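Local coordinates for protein UTP-glucose-1-phosphate uridylyltransferase 2 (Trypanosoma brucei, PDB 3GUE) that probably makes UDP-glucose from UTP and glucose 1-phosphate, releasing diphosphate, as a nucleotidyltransferase of the UDPGP type 1 family, at residues P59-I64 against E363-P368; L243-R248 against R369-P374. All coordinates share one frame; numbering follows the deposited sequence. Where two conformers were deposited one is given.

Contact 1 of 2, residues P59-I64 against E363-P368; sequences PFLQGI and EAVVVP
Val366 presses its branched side chain against one face of the Phe60 ring: its CB stands 3.9 Å from the ring centroid and only 2° off the normal, a CH-pi contact. CG1 sits nearest CE1 and CG2 nearest CE2, on the same face, so the valine straddles the ring. Phe60 CG is anti to its carbonyl carbon, which runs the ring alongside Val366 in the same direction. Next to this pair the backbones make a single parallel beta bridge, Phe60 with Val366, held by two hydrogen bonds. Val366 N gives its hydrogen to Pro59 O at 2.8 Å, nearly straight and in the carbonyl plane, while Leu61 N reaches Val366 O at 3.1 Å, nearly along the C=O axis. Away from the ring, Ile64 and Val365 meet tip to tip, and CD1 of Ile64 is tight against CG1 of Val365 at 3.4 Å. Leu61, its CG anti to the backbone N, forks at the far end: CD1 meets Val367 CG1 at 4.0 Å and CD2 packs across Pro368 CD at 3.7 Å. Phe60 is the N-cap residue of the short helix 61-64, so the bridge sets the start of that helix beside strand 362-366, an outermost strand of the mixed central sheet. Helix 229-237 touches the same cluster, Leu231 meeting both Leu61 and Ile64, and strand 242-248 flanks the other edge of 362-366.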
loop_
_atom_site.group_PDB
_atom_site.type_symbol
_atom_site.label_atom_id
_atom_site.label_comp_id
_atom_site.label_asym_id
_atom_site.label_seq_id
_atom_site.Cartn_x
_atom_site.Cartn_y
_atom_site.Cartn_z
ATOM N N PRO A 59 -1.869 -14.333 -17.456
ATOM C CA PRO A 59 -1.405 -13.651 -18.660
ATOM C C PRO A 59 -0.349 -12.624 -18.311
ATOM O O PRO A 59 -0.431 -11.994 -17.265
ATOM C CB PRO A 59 -2.650 -12.900 -19.158
ATOM C CG PRO A 59 -3.797 -13.548 -18.481
ATOM C CD PRO A 59 -3.267 -13.989 -17.150
ATOM N N PHE A 60 0.630 -12.490 -19.194
ATOM C CA PHE A 60 1.712 -11.548 -19.047
ATOM C C PHE A 60 1.414 -10.360 -19.923
ATOM O O PHE A 60 0.787 -10.501 -20.970
ATOM C CB PHE A 60 3.045 -12.228 -19.461
ATOM C CG PHE A 60 3.698 -12.998 -18.341
ATOM C CD1 PHE A 60 4.924 -12.583 -17.811
ATOM C CD2 PHE A 60 3.073 -14.115 -17.791
ATOM C CE1 PHE A 60 5.515 -13.284 -16.758
ATOM C CE2 PHE A 60 3.647 -14.817 -16.738
ATOM C CZ PHE A 60 4.879 -14.402 -16.221
ATOM N N LEU A 61 1.885 -9.191 -19.499
ATOM C CA LEU A 61 1.679 -7.924 -20.211
ATOM C C LEU A 61 2.190 -7.895 -21.663
ATOM O O LEU A 61 1.513 -7.346 -22.556
ATOM C CB LEU A 61 2.329 -6.811 -19.406
ATOM C CG LEU A 61 1.943 -5.364 -19.597
ATOM C CD1 LEU A 61 0.608 -5.077 -18.986
ATOM C CD2 LEU A 61 3.034 -4.574 -18.900
ATOM N N GLN A 62 3.363 -8.488 -21.899
ATOM C CA GLN A 62 3.955 -8.558 -23.247
ATOM C C GLN A 62 3.039 -9.272 -24.231
ATOM O O GLN A 62 2.834 -8.794 -25.355
ATOM C CB GLN A 62 5.336 -9.236 -23.232
ATOM C CG GLN A 62 6.249 -8.765 -24.372
ATOM C CD GLN A 62 7.636 -9.382 -24.331
ATOM N N GLY A 63 2.500 -10.414 -23.807
ATOM C CA GLY A 63 1.465 -11.096 -24.556
ATOM C C GLY A 63 0.340 -10.145 -24.912
ATOM O O GLY A 63 0.173 -9.802 -26.080
ATOM N N ILE A 64 -0.376 -9.649 -23.900
ATOM C CA ILE A 64 -1.710 -9.057 -24.081
ATOM C C ILE A 64 -1.775 -7.662 -24.709
ATOM O O ILE A 64 -2.848 -7.233 -25.163
ATOM C CB ILE A 64 -2.524 -9.061 -22.757
ATOM C CG1 ILE A 64 -1.751 -8.391 -21.615
ATOM C CG2 ILE A 64 -2.933 -10.492 -22.377
ATOM C CD1 ILE A 64 -2.644 -7.690 -20.577
ATOM N N GLU A 363 -9.774 -9.088 -14.097
ATOM C CA GLU A 363 -8.604 -9.850 -14.497
ATOM C C GLU A 363 -7.388 -9.403 -13.698
ATOM O O GLU A 363 -7.331 -8.263 -13.206
ATOM C CB GLU A 363 -8.335 -9.659 -15.993
ATOM C CG GLU A 363 -9.262 -10.471 -16.944
ATOM C CD GLU A 363 -8.732 -10.590 -18.370
ATOM O OE1 GLU A 363 -7.576 -10.216 -18.610
ATOM O OE2 GLU A 363 -9.473 -11.069 -19.253
ATOM N N ALA A 364 -6.422 -10.310 -13.569
ATOM C CA ALA A 364 -5.107 -9.968 -13.073
ATOM C C ALA A 364 -4.084 -10.283 -14.179
ATOM O O ALA A 364 -4.194 -11.309 -14.867
ATOM C CB ALA A 364 -4.809 -10.758 -11.827
ATOM N N VAL A 365 -3.093 -9.409 -14.345
ATOM C CA VAL A 365 -2.031 -9.588 -15.360
ATOM C C VAL A 365 -0.653 -9.444 -14.735
ATOM O O VAL A 365 -0.437 -8.539 -13.912
ATOM C CB VAL A 365 -2.171 -8.513 -16.479
ATOM C CG1 VAL A 365 -1.153 -8.745 -17.654
ATOM C CG2 VAL A 365 -3.590 -8.438 -16.974
ATOM N N VAL A 366 0.303 -10.290 -15.131
ATOM C CA VAL A 366 1.669 -10.145 -14.598
ATOM C C VAL A 366 2.455 -9.024 -15.285
ATOM O O VAL A 366 2.588 -9.016 -16.509
ATOM C CB VAL A 366 2.500 -11.469 -14.616
ATOM C CG1 VAL A 366 3.766 -11.281 -13.783
ATOM C CG2 VAL A 366 1.690 -12.627 -14.076
ATOM N N VAL A 367 2.956 -8.072 -14.496
ATOM C CA VAL A 367 3.662 -6.917 -15.046
ATOM C C VAL A 367 5.131 -7.005 -14.619
ATOM O O VAL A 367 5.462 -7.724 -13.651
ATOM C CB VAL A 367 2.982 -5.532 -14.685
ATOM C CG1 VAL A 367 1.515 -5.499 -15.147
ATOM C CG2 VAL A 367 3.119 -5.163 -13.164
ATOM N N PRO A 368 6.032 -6.351 -15.380
ATOM C CA PRO A 368 7.427 -6.352 -14.967
ATOM C C PRO A 368 7.636 -5.695 -13.575
ATOM O O PRO A 368 6.912 -4.777 -13.193
ATOM C CB PRO A 368 8.123 -5.531 -16.057
ATOM C CG PRO A 368 7.173 -5.544 -17.222
ATOM C CD PRO A 368 5.816 -5.595 -16.628
#

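Contact 2 of 2, residues L243-R248 against R369-P374. With UPG (uridine-5'-diphosphate-glucose), chain C.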
loop_
_atom_site.group_PDB
_atom_site.type_symbol
_atom_site.label_atom_id
_atom_site.label_comp_id
_atom_site.label_asym_id
_atom_site.label_seq_id
_atom_site.Cartn_x
_atom_site.Cartn_y
_atom_site.Cartn_z
ATOM N N LEU A 243 -8.961 -4.370 -13.431
ATOM C CA LEU A 243 -7.722 -5.010 -13.763
ATOM C C LEU A 243 -6.717 -4.784 -12.632
ATOM O O LEU A 243 -6.437 -3.651 -12.267
ATOM C CB LEU A 243 -7.183 -4.494 -15.093
ATOM C CG LEU A 243 -6.011 -5.246 -15.749
ATOM C CD1 LEU A 243 -6.064 -5.075 -17.248
ATOM C CD2 LEU A 243 -4.609 -4.843 -15.214
ATOM N N MET A 244 -6.180 -5.874 -12.089
ATOM C CA MET A 244 -5.095 -5.831 -11.092
ATOM C C MET A 244 -3.725 -6.162 -11.697
ATOM O O MET A 244 -3.571 -7.210 -12.317
ATOM C CB MET A 244 -5.384 -6.875 -10.002
ATOM C CG MET A 244 -4.239 -7.037 -9.004
ATOM S SD MET A 244 -4.499 -8.361 -7.824
ATOM C CE MET A 244 -5.879 -7.717 -6.869
ATOM N N GLU A 245 -2.721 -5.300 -11.506
ATOM C CA GLU A 245 -1.361 -5.645 -11.901
ATOM C C GLU A 245 -0.743 -6.476 -10.773
ATOM O O GLU A 245 -0.893 -6.111 -9.615
ATOM C CB GLU A 245 -0.501 -4.387 -12.178
ATOM C CG GLU A 245 -1.050 -3.373 -13.184
ATOM C CD GLU A 245 0.022 -2.361 -13.575
ATOM O OE1 GLU A 245 1.049 -2.282 -12.849
ATOM O OE2 GLU A 245 -0.136 -1.679 -14.618
ATOM N N VAL A 246 -0.141 -7.618 -11.111
ATOM C CA VAL A 246 0.637 -8.440 -10.164
ATOM C C VAL A 246 2.078 -8.621 -10.656
ATOM O O VAL A 246 2.354 -8.495 -11.853
ATOM C CB VAL A 246 0.012 -9.845 -9.933
ATOM C CG1 VAL A 246 -1.380 -9.751 -9.315
ATOM C CG2 VAL A 246 -0.016 -10.675 -11.242
ATOM N N CYS A 247 2.990 -8.943 -9.729
ATOM C CA CYS A 247 4.349 -9.322 -10.085
ATOM C C CYS A 247 4.622 -10.772 -9.673
ATOM O O CYS A 247 4.038 -11.288 -8.698
ATOM C CB CYS A 247 5.362 -8.380 -9.400
ATOM S SG CYS A 247 5.365 -6.637 -9.987
ATOM N N ARG A 248 5.510 -11.427 -10.413
ATOM C CA ARG A 248 6.167 -12.629 -9.928
ATOM C C ARG A 248 6.779 -12.269 -8.564
ATOM O O ARG A 248 7.667 -11.406 -8.450
ATOM C CB ARG A 248 7.216 -13.131 -10.950
ATOM C CG ARG A 248 8.216 -14.183 -10.438
ATOM C CD ARG A 248 7.571 -15.542 -10.254
ATOM N NE ARG A 248 8.522 -16.581 -9.840
ATOM C CZ ARG A 248 8.199 -17.856 -9.622
ATOM N NH1 ARG A 248 6.947 -18.262 -9.791
ATOM N NH2 ARG A 248 9.131 -18.734 -9.234
ATOM N N ARG A 369 8.617 -6.196 -12.832
ATOM C CA ARG A 369 8.957 -5.622 -11.539
ATOM C C ARG A 369 9.212 -4.121 -11.590
ATOM O O ARG A 369 9.117 -3.478 -10.570
ATOM C CB ARG A 369 10.177 -6.334 -10.925
ATOM C CG ARG A 369 10.411 -5.986 -9.461
ATOM C CD ARG A 369 9.940 -7.103 -8.550
ATOM N NE ARG A 369 9.874 -6.700 -7.145
ATOM C CZ ARG A 369 8.985 -7.187 -6.273
ATOM N NH1 ARG A 369 8.068 -8.055 -6.680
ATOM N NH2 ARG A 369 8.966 -6.768 -5.019
ATOM N N GLU A 370 9.518 -3.526 -12.748
ATOM C CA GLU A 370 9.859 -2.100 -12.703
ATOM C C GLU A 370 8.635 -1.200 -12.412
ATOM O O GLU A 370 8.775 0.000 -12.184
ATOM C CB GLU A 370 10.719 -1.654 -13.907
ATOM C CG GLU A 370 11.963 -2.559 -14.170
ATOM C CD GLU A 370 13.075 -2.444 -13.120
ATOM O OE1 GLU A 370 13.701 -1.364 -13.060
ATOM O OE2 GLU A 370 13.348 -3.440 -12.386
ATOM N N ARG A 371 7.450 -1.802 -12.346
ATOM C CA ARG A 371 6.240 -1.068 -11.941
ATOM C C ARG A 371 5.884 -1.138 -10.456
ATOM O O ARG A 371 4.807 -0.682 -10.053
ATOM C CB ARG A 371 5.031 -1.534 -12.760
ATOM C CG ARG A 371 5.204 -1.317 -14.239
ATOM C CD ARG A 371 3.924 -1.486 -14.972
ATOM N NE ARG A 371 4.172 -1.342 -16.401
ATOM C CZ ARG A 371 3.247 -1.479 -17.351
ATOM N NH1 ARG A 371 1.992 -1.778 -17.041
ATOM N NH2 ARG A 371 3.600 -1.342 -18.621
ATOM N N PHE A 372 6.769 -1.722 -9.653
ATOM C CA PHE A 372 6.476 -2.040 -8.260
ATOM C C PHE A 372 7.781 -1.921 -7.427
ATOM O O PHE A 372 8.637 -2.778 -7.516
ATOM C CB PHE A 372 5.861 -3.463 -8.184
ATOM C CG PHE A 372 5.470 -3.916 -6.788
ATOM C CD1 PHE A 372 4.548 -3.193 -6.028
ATOM C CD2 PHE A 372 5.977 -5.103 -6.262
ATOM C CE1 PHE A 372 4.181 -3.618 -4.758
ATOM C CE2 PHE A 372 5.605 -5.546 -4.990
ATOM C CZ PHE A 372 4.702 -4.809 -4.235
ATOM N N ALA A 373 7.907 -0.804 -6.692
ATOM C CA ALA A 373 8.967 -0.513 -5.727
ATOM C C ALA A 373 8.293 -0.191 -4.382
ATOM O O ALA A 373 8.219 0.981 -3.987
ATOM C CB ALA A 373 9.830 0.686 -6.186
ATOM N N PRO A 374 7.792 -1.226 -3.684
ATOM C CA PRO A 374 6.989 -0.977 -2.483
ATOM C C PRO A 374 7.856 -0.568 -1.293
ATOM O O PRO A 374 9.014 -1.024 -1.166
ATOM C CB PRO A 374 6.389 -2.362 -2.181
ATOM C CG PRO A 374 7.473 -3.318 -2.633
ATOM C CD PRO A 374 7.948 -2.677 -3.941
HETATM N N1 UPG C . -3.943 3.617 2.774
HETATM C C2 UPG C . -5.040 4.495 2.655
HETATM N N3 UPG C . -6.093 4.315 3.534
HETATM C C4 UPG C . -6.114 3.333 4.496
HETATM C C5 UPG C . -5.038 2.444 4.608
HETATM C C6 UPG C . -3.949 2.573 3.752
HETATM O O2 UPG C . -5.112 5.429 1.843
HETATM O O4 UPG C . -7.105 3.277 5.237
HETATM C C1C UPG C . -2.777 3.764 1.845
HETATM C C2C UPG C . -1.347 3.773 2.393
HETATM O O2C UPG C . -0.995 5.075 2.883
HETATM C C3C UPG C . -0.575 3.445 1.117
HETATM C C4C UPG C . -1.477 2.423 0.444
HETATM O O4C UPG C . -2.812 2.611 0.985
HETATM O O3C UPG C . -0.528 4.608 0.292
HETATM C C5C UPG C . -1.038 0.959 0.773
HETATM O O5C UPG C . -1.217 0.600 2.117
HETATM P PA UPG C . -0.114 -0.284 2.895
HETATM O O1A UPG C . 1.190 0.365 2.578
HETATM O O2A UPG C . -0.487 -0.512 4.296
HETATM O O3A UPG C . -0.171 -1.699 2.056
HETATM P PB UPG C . -1.119 -2.987 2.354
HETATM O O1B UPG C . -2.513 -2.520 2.441
HETATM O O2B UPG C . -0.550 -3.834 3.450
HETATM O O3B UPG C . -0.824 -3.816 1.011
HETATM C "C1'" UPG C . -1.264 -3.256 -0.280
HETATM C "C2'" UPG C . -2.235 -4.230 -0.932
HETATM C "C3'" UPG C . -1.518 -5.566 -1.078
HETATM C "C4'" UPG C . -0.283 -5.373 -1.973
HETATM C "C5'" UPG C . 0.651 -4.291 -1.374
HETATM C "C6'" UPG C . 1.688 -3.870 -2.382
HETATM O "O2'" UPG C . -3.417 -4.406 -0.129
HETATM O "O3'" UPG C . -2.427 -6.527 -1.588
HETATM O "O4'" UPG C . 0.424 -6.595 -2.119
HETATM O "O5'" UPG C . -0.056 -3.065 -1.042
HETATM O "O6'" UPG C . 2.743 -3.179 -1.710
#
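One face of the Phe372 ring carries Pro374 CD, 3.7 Å above the plane and over its centre, while O6' of the bound UDP-glucose lies at the ring edge, in plane, 3.4 Å from Phe372 CE1. Arg369 NH1 also lies in plane at the ring edge, and the Arg369 guanidinium in turn has Phe372 CD2 over one face, offset toward its rim. Cys247 SG approaches the ring obliquely, 5.0 Å from the Phe372 centroid, a sulfur-aromatic contact, and packs on Phe372 CB at 3.7 Å. Phe372 CG is anti to the backbone N (chi1 -178°), which carries the ring past the sulfur to the glucose end of the UDP-glucose pocket, which Pro374 also lines. Arg369, bent at chi2, brings NH1 to 3.9 Å from Cys247 CB and forms a salt bridge through NH2 with Asp253. Farther back along the strand, the extended chains of Glu245 and Arg371 cross at about a right angle. Arg371 NH1 donates to Glu245 OE2 at 3.2 Å, a bent salt-bridge bond near the guanidinium plane but above the carboxylate plane. Glu245 OE1 is hydrogen-bonded to Asn305 ND2, and Arg371 NH2 forms a salt bridge with Asp228. The 3-10 turn 369-371 and the loop beyond it thus pack on strand 242-248, which lies between strands 300-309 and 362-366; Thr303 of 300-309 touches Cys247 and Phe372, and helix 229-237 meets Glu245 through Leu231.

The second segments of contacts 1 and 2, 363-368 and 369-374, are one continuous run, whose first half pairs with 59-64 and whose second half packs on 243-248; the centres lie 10 Å apart. Strands 362-366 and 242-248 are parallel neighbours in the central sheet; across them, Met244 N is 2.9 Å from Glu363 O and Val367 N is 2.7 Å from Val246 O, both probable hydrogen bonds. Side chains join them too: Leu61 CD2 packs 3.3 Å from Arg371 NH2, and Val367 CG2 lies against Glu245 OE1. Contact 2 reaches the bound UDP-glucose directly through Phe372 and Pro374, whereas in contact 1 the Val367 side chain remains about 11 Å from it.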